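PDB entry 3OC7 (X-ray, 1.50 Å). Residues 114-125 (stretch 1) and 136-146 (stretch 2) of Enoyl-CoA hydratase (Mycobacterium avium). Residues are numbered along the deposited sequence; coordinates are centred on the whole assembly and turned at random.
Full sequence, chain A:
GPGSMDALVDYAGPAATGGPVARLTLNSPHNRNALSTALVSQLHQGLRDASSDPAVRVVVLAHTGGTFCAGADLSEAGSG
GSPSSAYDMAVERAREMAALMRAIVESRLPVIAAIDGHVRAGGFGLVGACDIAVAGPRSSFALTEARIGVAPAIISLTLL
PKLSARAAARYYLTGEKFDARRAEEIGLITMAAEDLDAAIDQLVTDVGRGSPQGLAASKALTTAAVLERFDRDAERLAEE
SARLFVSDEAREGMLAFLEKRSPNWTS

Stretch 1 114-125: AIDGHVRAGGFG
Stretch 2, residues 136-146: GPRSSFALTEA

The two stretches meet as a short, splayed pair of parallel β-strands, fastened at its start by an aspartate–arginine cluster, along one face by a serine shared between histidine and arginine, and on the other face by aromatic packing. Strands 118-120 and 140-142 run in the same direction, their axes 16° apart and 5.0 Å at closest approach. H118 pairs with S140 (CA-CA 4.8 Å) and V119 with F141 (5.2 Å); the separation then grows to 6.6 Å between the CA atoms of A121 and L143. V119 N donates to S140 O at 2.9 Å, whereas the bond from S140 N to G117 O is weak at 3.5 Å, and S139 CA approaches the same G117 O at 3.3 Å.

Before the strands, G136 N donates to I115 O (2.9 Å), and a type I turn from G136 to S139 follows, closed by S139 N to G136 O (3.2 Å) and S139 OG to G136 O (2.8 Å). D116 (phi/psi -144/67, chi1 t) reaches this turn: its OD1 accepts from R138 N at 3.0 Å. An ideal CB on G136 would lie 2.7 Å from D116 OD1, so the absence of a side chain leaves room for the carboxylate. R138 (chi1-chi3 m, t, m; chi4 180°) folds back so that NH2 and NE both donate to D116 O, at 2.9 and 3.1 Å. A long salt bridge, D116 OD2 to R138 NE at 3.7 Å, adds charge attraction alone, because the oxygen lies well out of the guanidinium plane.

H118, S140, R120 and A142 direct their side chains to one face. S140 OG (chi1 86°) lies 2.8 Å from H118 ND1 in a hydrogen bond whose donor is not fixed, and accepts from R120 NH1 (3.0 Å) and NH2 (3.1 Å). R120 adopts m, m, t with chi4 -83°, which also lets NH1 donate to V119 O at 3.0 Å and places A142 CB over one guanidinium face.

On the other face, V119 (chi1 t) and F141 (chi1 m, chi2 84°) meet through CB and CD2 at 3.8 Å. A type II' turn from R120 to G123, with A121 at 49/-128, leads into the helix that carries F124. The F124 ring (chi1 -84°, chi2 91°) receives L143 CD2 over its face, 3.8 Å from the centroid, while F124 CZ lies 3.9 Å from F141 CB. Where the strands diverge, water 2 bridges them, accepting from A121 N and donating to A142 O, both at 2.8 Å.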

# COMPACT_ATOMS: atom_id res chain seq x y z
N ALA A 114 -7.05 21.34 -6.04
CA ALA A 114 -7.93 21.44 -7.22
C ALA A 114 -7.07 21.68 -8.49
O ALA A 114 -6.65 22.82 -8.75
CB ALA A 114 -9.00 22.56 -7.03
N ILE A 115 -6.81 20.60 -9.23
CA ILE A 115 -5.84 20.58 -10.35
C ILE A 115 -6.59 20.51 -11.70
O ILE A 115 -7.41 19.62 -11.89
CB ILE A 115 -4.88 19.33 -10.24
CG1 ILE A 115 -4.17 19.27 -8.86
CG2 ILE A 115 -3.88 19.25 -11.41
CD1 ILE A 115 -3.76 17.82 -8.41
N ASP A 116 -6.29 21.43 -12.64
CA ASP A 116 -6.74 21.24 -14.07
C ASP A 116 -5.67 21.77 -15.04
O ASP A 116 -5.87 22.78 -15.76
CB ASP A 116 -8.14 21.85 -14.34
CG ASP A 116 -8.82 21.26 -15.57
OD1 ASP A 116 -8.47 20.13 -16.00
OD2 ASP A 116 -9.71 21.94 -16.14
N GLY A 117 -4.52 21.10 -15.06
CA GLY A 117 -3.34 21.55 -15.81
C GLY A 117 -2.12 20.68 -15.56
O GLY A 117 -2.22 19.65 -14.87
N HIS A 118 -0.96 21.09 -16.09
CA HIS A 118 0.27 20.31 -16.03
C HIS A 118 0.93 20.34 -14.64
O HIS A 118 0.93 21.39 -13.95
CB HIS A 118 1.26 20.75 -17.13
CG HIS A 118 0.65 20.79 -18.51
ND1 HIS A 118 0.16 19.67 -19.15
CD2 HIS A 118 0.47 21.82 -19.37
CE1 HIS A 118 -0.30 20.01 -20.34
NE2 HIS A 118 -0.13 21.31 -20.50
N VAL A 119 1.46 19.18 -14.22
CA VAL A 119 2.22 19.02 -12.97
C VAL A 119 3.63 18.41 -13.27
O VAL A 119 3.72 17.33 -13.88
CB VAL A 119 1.46 18.10 -11.97
CG1 VAL A 119 2.28 17.83 -10.66
CG2 VAL A 119 0.05 18.64 -11.65
N ARG A 120 4.69 19.12 -12.87
CA ARG A 120 6.08 18.63 -13.07
C ARG A 120 6.95 18.93 -11.83
O ARG A 120 6.68 19.88 -11.09
CB ARG A 120 6.75 19.24 -14.33
CG ARG A 120 6.03 19.08 -15.68
CD ARG A 120 6.12 17.64 -16.22
NE ARG A 120 5.55 17.50 -17.56
CZ ARG A 120 4.25 17.35 -17.83
NH1 ARG A 120 3.35 17.31 -16.85
NH2 ARG A 120 3.84 17.25 -19.09
N ALA A 121 8.02 18.14 -11.64
CA ALA A 121 9.07 18.38 -10.62
C ALA A 121 8.53 18.67 -9.21
O ALA A 121 7.71 17.90 -8.71
CB ALA A 121 10.08 19.47 -11.10
N GLY A 122 8.96 19.77 -8.58
CA GLY A 122 8.50 20.15 -7.25
C GLY A 122 6.98 20.24 -7.09
O GLY A 122 6.47 20.12 -5.98
N GLY A 123 6.27 20.51 -8.19
CA GLY A 123 4.79 20.48 -8.15
C GLY A 123 4.20 19.19 -7.60
O GLY A 123 3.17 19.23 -6.91
N PHE A 124 4.85 18.05 -7.86
CA PHE A 124 4.42 16.73 -7.34
C PHE A 124 4.40 16.73 -5.80
O PHE A 124 3.55 16.08 -5.18
CB PHE A 124 5.35 15.61 -7.81
CG PHE A 124 5.04 15.04 -9.18
CD1 PHE A 124 5.64 15.58 -10.32
CD2 PHE A 124 4.23 13.92 -9.33
CE1 PHE A 124 5.39 15.03 -11.59
CE2 PHE A 124 3.96 13.35 -10.60
CZ PHE A 124 4.53 13.93 -11.74
N GLY A 125 5.35 17.43 -5.19
CA GLY A 125 5.45 17.49 -3.72
C GLY A 125 4.27 18.20 -3.06
O GLY A 125 3.81 17.75 -2.00
N GLY A 136 -8.87 17.42 -13.15
CA GLY A 136 -9.77 17.49 -14.32
C GLY A 136 -9.12 17.11 -15.65
O GLY A 136 -7.93 16.71 -15.68
N PRO A 137 -9.87 17.25 -16.78
CA PRO A 137 -9.48 16.68 -18.09
C PRO A 137 -8.29 17.33 -18.83
O PRO A 137 -7.80 16.74 -19.80
CB PRO A 137 -10.78 16.76 -18.93
CG PRO A 137 -11.52 17.92 -18.34
CD PRO A 137 -11.19 17.92 -16.85
N ARG A 138 -7.84 18.51 -18.40
CA ARG A 138 -6.63 19.13 -18.97
C ARG A 138 -5.32 18.67 -18.30
O ARG A 138 -4.24 19.06 -18.75
CB ARG A 138 -6.70 20.66 -18.87
CG ARG A 138 -7.92 21.29 -19.51
CD ARG A 138 -7.75 22.79 -19.67
NE ARG A 138 -7.28 23.44 -18.44
CZ ARG A 138 -7.05 24.74 -18.32
NH1 ARG A 138 -7.25 25.57 -19.35
NH2 ARG A 138 -6.60 25.22 -17.16
N SER A 139 -5.42 17.85 -17.26
CA SER A 139 -4.26 17.53 -16.41
C SER A 139 -3.25 16.57 -17.08
O SER A 139 -3.65 15.67 -17.84
CB SER A 139 -4.73 16.94 -15.07
OG SER A 139 -5.64 17.81 -14.39
N SER A 140 -1.96 16.77 -16.81
CA SER A 140 -0.91 15.78 -17.19
C SER A 140 0.18 15.71 -16.11
O SER A 140 0.40 16.70 -15.38
CB SER A 140 -0.28 16.08 -18.57
OG SER A 140 0.79 17.01 -18.48
N PHE A 141 0.89 14.56 -16.03
CA PHE A 141 1.91 14.27 -15.01
C PHE A 141 3.13 13.54 -15.66
O PHE A 141 2.93 12.60 -16.45
CB PHE A 141 1.31 13.35 -13.92
CG PHE A 141 -0.01 13.84 -13.32
CD1 PHE A 141 -1.24 13.57 -13.95
CD2 PHE A 141 -0.03 14.58 -12.13
CE1 PHE A 141 -2.46 14.04 -13.40
CE2 PHE A 141 -1.24 15.04 -11.57
CZ PHE A 141 -2.44 14.78 -12.20
N ALA A 142 4.37 13.96 -15.35
CA ALA A 142 5.60 13.25 -15.81
C ALA A 142 6.81 13.50 -14.88
O ALA A 142 7.07 14.65 -14.51
CB ALA A 142 5.95 13.65 -17.26
N LEU A 143 7.50 12.42 -14.50
CA LEU A 143 8.71 12.49 -13.66
C LEU A 143 9.95 12.25 -14.54
O LEU A 143 10.45 11.12 -14.64
CB LEU A 143 8.66 11.43 -12.52
CG LEU A 143 7.56 11.60 -11.45
CD1 LEU A 143 7.02 10.25 -10.95
CD2 LEU A 143 8.01 12.47 -10.27
N THR A 144 10.44 13.32 -15.17
CA THR A 144 11.56 13.21 -16.13
C THR A 144 12.95 13.51 -15.56
O THR A 144 13.91 13.72 -16.33
CB THR A 144 11.31 14.09 -17.37
OG1 THR A 144 11.08 15.44 -16.94
CG2 THR A 144 10.13 13.55 -18.20
N GLU A 145 13.08 13.51 -14.22
CA GLU A 145 14.34 13.80 -13.51
C GLU A 145 15.57 13.03 -14.02
O GLU A 145 16.62 13.65 -14.28
CB GLU A 145 14.19 13.62 -11.97
CG GLU A 145 13.45 14.75 -11.21
CD GLU A 145 11.92 14.77 -11.36
OE1 GLU A 145 11.32 13.91 -12.03
OE2 GLU A 145 11.32 15.69 -10.76
N ALA A 146 15.44 11.71 -14.21
CA ALA A 146 16.59 10.89 -14.66
C ALA A 146 17.09 11.29 -16.05
O ALA A 146 18.29 11.17 -16.32
CB ALA A 146 16.25 9.40 -14.61
O HOH W 1 8.50 16.62 -18.69
O HOH W 2 9.12 16.08 -13.24